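Regulatory protein of LacI family (Chloroflexus aggregans, PDB 3BBL) probably regulates transcription by binding DNA and, like its LacI-family relatives, may respond to a small effector through a periplasmic binding protein-like core. Local coordinates at residues D24-S29 against R248-L253; G35-F40 against L253-V258. All coordinates share one frame; numbering follows the deposited sequence.

Contact 1 (D24-S29 against R248-L253)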
loop_
_atom_site.group_PDB
_atom_site.type_symbol
_atom_site.label_atom_id
_atom_site.label_comp_id
_atom_site.label_asym_id
_atom_site.label_seq_id
_atom_site.Cartn_x
_atom_site.Cartn_y
_atom_site.Cartn_z
ATOM N N ASP A 24 3.163 -3.976 -3.791
ATOM C CA ASP A 24 2.410 -3.839 -5.022
ATOM C C ASP A 24 3.279 -3.450 -6.210
ATOM O O ASP A 24 3.156 -4.041 -7.275
ATOM C CB ASP A 24 1.296 -2.814 -4.840
ATOM C CG ASP A 24 0.519 -2.574 -6.116
ATOM O OD1 ASP A 24 -0.156 -3.512 -6.591
ATOM O OD2 ASP A 24 0.588 -1.445 -6.647
ATOM N N GLN A 25 4.156 -2.465 -6.034
ATOM C CA GLN A 25 5.025 -2.033 -7.129
ATOM C C GLN A 25 6.029 -3.118 -7.515
ATOM O O GLN A 25 6.200 -3.442 -8.689
ATOM C CB GLN A 25 5.809 -0.776 -6.749
ATOM C CG GLN A 25 4.992 0.484 -6.581
ATOM C CD GLN A 25 5.851 1.676 -6.174
ATOM O OE1 GLN A 25 6.521 1.649 -5.138
ATOM N NE2 GLN A 25 5.834 2.725 -6.988
ATOM N N PHE A 26 6.689 -3.670 -6.504
ATOM C CA PHE A 26 7.701 -4.697 -6.688
ATOM C C PHE A 26 7.175 -6.025 -7.243
ATOM O O PHE A 26 7.660 -6.510 -8.268
ATOM C CB PHE A 26 8.408 -4.942 -5.357
ATOM C CG PHE A 26 9.712 -5.654 -5.488
ATOM C CD1 PHE A 26 10.774 -5.063 -6.162
ATOM C CD2 PHE A 26 9.887 -6.918 -4.933
ATOM C CE1 PHE A 26 12.005 -5.720 -6.285
ATOM C CE2 PHE A 26 11.107 -7.585 -5.045
ATOM C CZ PHE A 26 12.172 -6.979 -5.727
ATOM N N LEU A 27 6.188 -6.606 -6.567
ATOM C CA LEU A 27 5.634 -7.879 -6.997
ATOM C C LEU A 27 4.884 -7.788 -8.326
ATOM O O LEU A 27 5.044 -8.655 -9.191
ATOM C CB LEU A 27 4.724 -8.462 -5.913
ATOM C CG LEU A 27 4.138 -9.852 -6.192
ATOM C CD1 LEU A 27 5.250 -10.864 -6.469
ATOM C CD2 LEU A 27 3.306 -10.289 -5.004
ATOM N N SER A 28 4.074 -6.749 -8.497
ATOM C CA SER A 28 3.339 -6.591 -9.751
ATOM C C SER A 28 4.336 -6.556 -10.897
ATOM O O SER A 28 4.171 -7.240 -11.904
ATOM C CB SER A 28 2.520 -5.298 -9.751
ATOM O OG SER A 28 1.462 -5.372 -8.818
ATOM N N SER A 29 5.377 -5.756 -10.723
ATOM C CA SER A 29 6.414 -5.622 -11.726
ATOM C C SER A 29 7.104 -6.954 -12.018
ATOM O O SER A 29 7.342 -7.285 -13.178
ATOM C CB SER A 29 7.444 -4.589 -11.272
ATOM O OG SER A 29 8.506 -4.494 -12.194
ATOM N N ARG A 248 11.788 -5.491 -12.107
ATOM C CA ARG A 248 12.085 -5.969 -13.445
ATOM C C ARG A 248 13.533 -6.443 -13.546
ATOM O O ARG A 248 13.810 -7.475 -14.146
ATOM C CB ARG A 248 11.815 -4.851 -14.462
ATOM C CG ARG A 248 12.301 -5.149 -15.876
ATOM C CD ARG A 248 11.828 -4.106 -16.876
ATOM N NE ARG A 248 12.460 -2.797 -16.696
ATOM C CZ ARG A 248 13.738 -2.531 -16.954
ATOM N NH1 ARG A 248 14.544 -3.486 -17.407
ATOM N NH2 ARG A 248 14.208 -1.302 -16.766
ATOM N N LYS A 249 14.450 -5.686 -12.950
ATOM C CA LYS A 249 15.865 -6.033 -12.986
ATOM C C LYS A 249 16.177 -7.307 -12.213
ATOM O O LYS A 249 17.065 -8.064 -12.589
ATOM C CB LYS A 249 16.713 -4.880 -12.435
ATOM C CG LYS A 249 16.849 -3.681 -13.370
ATOM C CD LYS A 249 17.527 -4.073 -14.677
ATOM C CE LYS A 249 18.123 -2.864 -15.397
ATOM N NZ LYS A 249 17.115 -1.802 -15.692
ATOM N N CYS A 250 15.452 -7.550 -11.129
ATOM C CA CYS A 250 15.686 -8.751 -10.348
ATOM C C CYS A 250 15.340 -9.978 -11.177
ATOM O O CYS A 250 16.160 -10.887 -11.335
ATOM C CB CYS A 250 14.847 -8.742 -9.068
ATOM S SG CYS A 250 15.528 -7.753 -7.737
ATOM N N ILE A 251 14.121 -10.001 -11.705
ATOM C CA ILE A 251 13.664 -11.119 -12.519
ATOM C C ILE A 251 14.604 -11.326 -13.702
ATOM O O ILE A 251 15.055 -12.433 -13.979
ATOM C CB ILE A 251 12.236 -10.860 -13.051
ATOM C CG1 ILE A 251 11.237 -10.882 -11.890
ATOM C CG2 ILE A 251 11.865 -11.899 -14.099
ATOM C CD1 ILE A 251 11.140 -12.222 -11.180
ATOM N N GLU A 252 14.906 -10.231 -14.381
ATOM C CA GLU A 252 15.773 -10.233 -15.544
ATOM C C GLU A 252 17.156 -10.809 -15.266
ATOM O O GLU A 252 17.715 -11.525 -16.089
ATOM C CB GLU A 252 15.897 -8.805 -16.044
ATOM C CG GLU A 252 16.508 -8.644 -17.400
ATOM C CD GLU A 252 16.367 -7.223 -17.895
ATOM O OE1 GLU A 252 15.215 -6.748 -18.031
ATOM O OE2 GLU A 252 17.408 -6.578 -18.139
ATOM N N LEU A 253 17.705 -10.497 -14.100
ATOM C CA LEU A 253 19.031 -10.978 -13.732
ATOM C C LEU A 253 18.999 -12.431 -13.273
ATOM O O LEU A 253 19.901 -13.204 -13.579
ATOM C CB LEU A 253 19.614 -10.096 -12.623
ATOM C CG LEU A 253 20.995 -10.463 -12.075
ATOM C CD1 LEU A 253 22.009 -10.478 -13.204
ATOM C CD2 LEU A 253 21.405 -9.452 -11.008
#
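Ser29 OG stands against the helical backbone at Arg248: it is hydrogen-bonded to the carbonyl oxygen of Ala244, one turn back, and lies 3.4 Å from Arg248 N. The serine CB carries its OG anti to the backbone N (chi1 177°), which sends the hydroxyl across to the neighbouring helix. Arg248 CB is also close, 4.0 Å from Ser29 OG. Here the closest pair of CA atoms is found, Ser29 CA and Arg248 CA, 5.9 Å apart.

Deeper in, the contact turns apolar. Phe26 swings its ring over to Cys250, its CG anti to the backbone N (chi1 -163°), and the sulfur meets the outer end of the ring: Cys250 SG is 4.0 Å from Phe26 CZ. The thiol lies close to the ring plane, a sulfur-aromatic contact made at the edge. Phe93 stacks on the Phe26 ring, and Cys250 also packs on Val91 and Val105, so this pair sits on the strands beneath. The setting is the N-terminal alpha/beta subdomain of a periplasmic binding protein-like core: helix 23-36, the connection between parallel strands 6-9 and 40-43, lies beside helix 243-258. On another side of helix 23-36, Leu27 packs on Leu27 of the second subunit.

The rest of the arginine leads away from 24-29. Its chain bends at chi3 and lays the guanidinium alongside its own helix, where Arg248 NH1 reaches Glu252 OE1, one turn ahead, in a weak, bent salt-bridge hydrogen bond of 3.4 Å. The carboxylate oxygen lies in the guanidinium plane, at its edge. Glu245 adds a long, weak ion pair to Arg248 NH2, while the arginine side chain rests on Glu33 of helix 23-36.

Contact 2 (G35-F40 against L253-V258); sequences GAVNYF and LLVAIV
Tyr39 and Val255 make the main meeting, a CH-pi contact. The methyl Val255 CG2 sits over the centre of one ring face, 4.2 Å from the Tyr39 ring centroid and only 11° off the ring normal. With its CG anti to the carbonyl carbon (chi1 -83°), the tyrosine extends its ring toward the helix. Phe5 meets the same ring in a T-shaped (edge-to-face) pair.

Plain apolar packing adds to this. The valine's other branch joins the grip, Val255 CG1 lying 3.8 Å from Tyr39 CE1. Val37 CG2 comes to 4.3 Å from Val255 CG2, so one methyl is shared between a valine and a ring.

No hydrogen bond crosses between 35-40 and 253-258. The phenol is satisfied just beyond them, where Tyr39 OH is hydrogen-bonded to Glu259 OE2, which ties the ring's hydroxyl end to the residue just after helix 243-258. A methyl also meets this oxygen: Val258 CG1 approaches Tyr39 OH to 4.0 Å, the two side chains coming from opposite directions.

The backbone between Val37 and Tyr39 is set by the end of helix 23-36. Asn38 has positive phi; Asn38 N bonds to Gly35 O at 3.0 Å, and Tyr39 N to Ala34 O. This is a Schellman motif, here turning the chain from the helix into strand 40-43 of a beta-alpha-beta unit.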
loop_
_atom_site.group_PDB
_atom_site.type_symbol
_atom_site.label_atom_id
_atom_site.label_comp_id
_atom_site.label_asym_id
_atom_site.label_seq_id
_atom_site.Cartn_x
_atom_site.Cartn_y
_atom_site.Cartn_z
ATOM N N GLY A 35 6.254 -13.179 -16.429
ATOM C CA GLY A 35 5.283 -13.637 -17.404
ATOM C C GLY A 35 5.721 -13.428 -18.844
ATOM O O GLY A 35 5.520 -14.294 -19.694
ATOM N N ALA A 36 6.326 -12.281 -19.122
ATOM C CA ALA A 36 6.778 -11.975 -20.478
ATOM C C ALA A 36 7.804 -12.984 -20.988
ATOM O O ALA A 36 7.895 -13.218 -22.189
ATOM C CB ALA A 36 7.355 -10.567 -20.538
ATOM N N VAL A 37 8.575 -13.576 -20.083
ATOM C CA VAL A 37 9.565 -14.572 -20.476
ATOM C C VAL A 37 9.137 -15.957 -19.996
ATOM O O VAL A 37 9.970 -16.830 -19.749
ATOM C CB VAL A 37 10.969 -14.242 -19.909
ATOM C CG1 VAL A 37 11.493 -12.968 -20.542
ATOM C CG2 VAL A 37 10.908 -14.111 -18.391
ATOM N N ASN A 38 7.827 -16.137 -19.855
ATOM C CA ASN A 38 7.234 -17.403 -19.435
ATOM C C ASN A 38 7.569 -17.935 -18.044
ATOM O O ASN A 38 7.589 -19.148 -17.826
ATOM C CB ASN A 38 7.544 -18.482 -20.470
ATOM C CG ASN A 38 6.933 -18.177 -21.817
ATOM O OD1 ASN A 38 5.712 -18.092 -21.950
ATOM N ND2 ASN A 38 7.778 -18.002 -22.826
ATOM N N TYR A 39 7.830 -17.044 -17.100
ATOM C CA TYR A 39 8.114 -17.484 -15.741
ATOM C C TYR A 39 6.989 -17.020 -14.817
ATOM O O TYR A 39 6.244 -16.099 -15.151
ATOM C CB TYR A 39 9.448 -16.920 -15.243
ATOM C CG TYR A 39 10.678 -17.691 -15.677
ATOM C CD1 TYR A 39 11.197 -17.557 -16.961
ATOM C CD2 TYR A 39 11.335 -18.542 -14.787
ATOM C CE1 TYR A 39 12.344 -18.249 -17.350
ATOM C CE2 TYR A 39 12.481 -19.240 -15.166
ATOM C CZ TYR A 39 12.980 -19.089 -16.448
ATOM O OH TYR A 39 14.113 -19.777 -16.826
ATOM N N PHE A 40 6.848 -17.684 -13.676
ATOM C CA PHE A 40 5.841 -17.308 -12.692
ATOM C C PHE A 40 6.583 -17.054 -11.396
ATOM O O PHE A 40 7.640 -17.643 -11.149
ATOM C CB PHE A 40 4.823 -18.428 -12.432
ATOM C CG PHE A 40 3.870 -18.681 -13.567
ATOM C CD1 PHE A 40 4.229 -19.505 -14.626
ATOM C CD2 PHE A 40 2.603 -18.110 -13.564
ATOM C CE1 PHE A 40 3.342 -19.761 -15.666
ATOM C CE2 PHE A 40 1.707 -18.358 -14.600
ATOM C CZ PHE A 40 2.077 -19.186 -15.653
ATOM N N LEU A 253 17.705 -10.497 -14.100
ATOM C CA LEU A 253 19.031 -10.978 -13.732
ATOM C C LEU A 253 18.999 -12.431 -13.273
ATOM O O LEU A 253 19.901 -13.204 -13.579
ATOM C CB LEU A 253 19.614 -10.096 -12.623
ATOM C CG LEU A 253 20.995 -10.463 -12.075
ATOM C CD1 LEU A 253 22.009 -10.478 -13.204
ATOM C CD2 LEU A 253 21.405 -9.452 -11.008
ATOM N N LEU A 254 17.958 -12.799 -12.535
ATOM C CA LEU A 254 17.833 -14.159 -12.035
ATOM C C LEU A 254 17.531 -15.138 -13.165
ATOM O O LEU A 254 18.045 -16.253 -13.181
ATOM C CB LEU A 254 16.734 -14.239 -10.974
ATOM C CG LEU A 254 16.537 -15.621 -10.351
ATOM C CD1 LEU A 254 17.846 -16.088 -9.720
ATOM C CD2 LEU A 254 15.433 -15.564 -9.312
ATOM N N VAL A 255 16.699 -14.719 -14.111
ATOM C CA VAL A 255 16.358 -15.578 -15.238
ATOM C C VAL A 255 17.617 -15.886 -16.047
ATOM O O VAL A 255 17.789 -17.001 -16.536
ATOM C CB VAL A 255 15.298 -14.919 -16.161
ATOM C CG1 VAL A 255 15.137 -15.731 -17.435
ATOM C CG2 VAL A 255 13.959 -14.828 -15.435
ATOM N N ALA A 256 18.496 -14.899 -16.180
ATOM C CA ALA A 256 19.737 -15.090 -16.917
ATOM C C ALA A 256 20.638 -16.073 -16.173
ATOM O O ALA A 256 21.269 -16.929 -16.786
ATOM C CB ALA A 256 20.450 -13.757 -17.098
ATOM N N ILE A 257 20.691 -15.953 -14.850
ATOM C CA ILE A 257 21.521 -16.837 -14.039
ATOM C C ILE A 257 20.973 -18.256 -14.077
ATOM O O ILE A 257 21.723 -19.225 -14.213
ATOM C CB ILE A 257 21.571 -16.370 -12.573
ATOM C CG1 ILE A 257 22.215 -14.986 -12.493
ATOM C CG2 ILE A 257 22.356 -17.366 -11.733
ATOM C CD1 ILE A 257 22.224 -14.395 -11.097
ATOM N N VAL A 258 19.658 -18.372 -13.952
ATOM C CA VAL A 258 19.005 -19.671 -13.971
ATOM C C VAL A 258 19.219 -20.391 -15.302
ATOM O O VAL A 258 19.362 -21.611 -15.338
ATOM C CB VAL A 258 17.483 -19.528 -13.704
ATOM C CG1 VAL A 258 16.755 -20.824 -14.059
ATOM C CG2 VAL A 258 17.248 -19.185 -12.245
#

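How the contacts relate
From the N terminus, the chain passes through strand 6-9 into helix 23-36, which supplies 24-29 to contact 1 and, at its C-terminal end and the following turn, 35-40 to contact 2. It then visits the rest of this subdomain and the other one before returning as helix 243-258. Contact 1 thus closes a loop of 218 residues and contact 2 one of 212. The two cross rather than nest: the helices run in broadly the same sense, so the earlier segment meets the earlier one. Leu253 belongs to both contacts, whose centres lie 10 Å apart. Together they join an early crossover helix to one from near the C terminus.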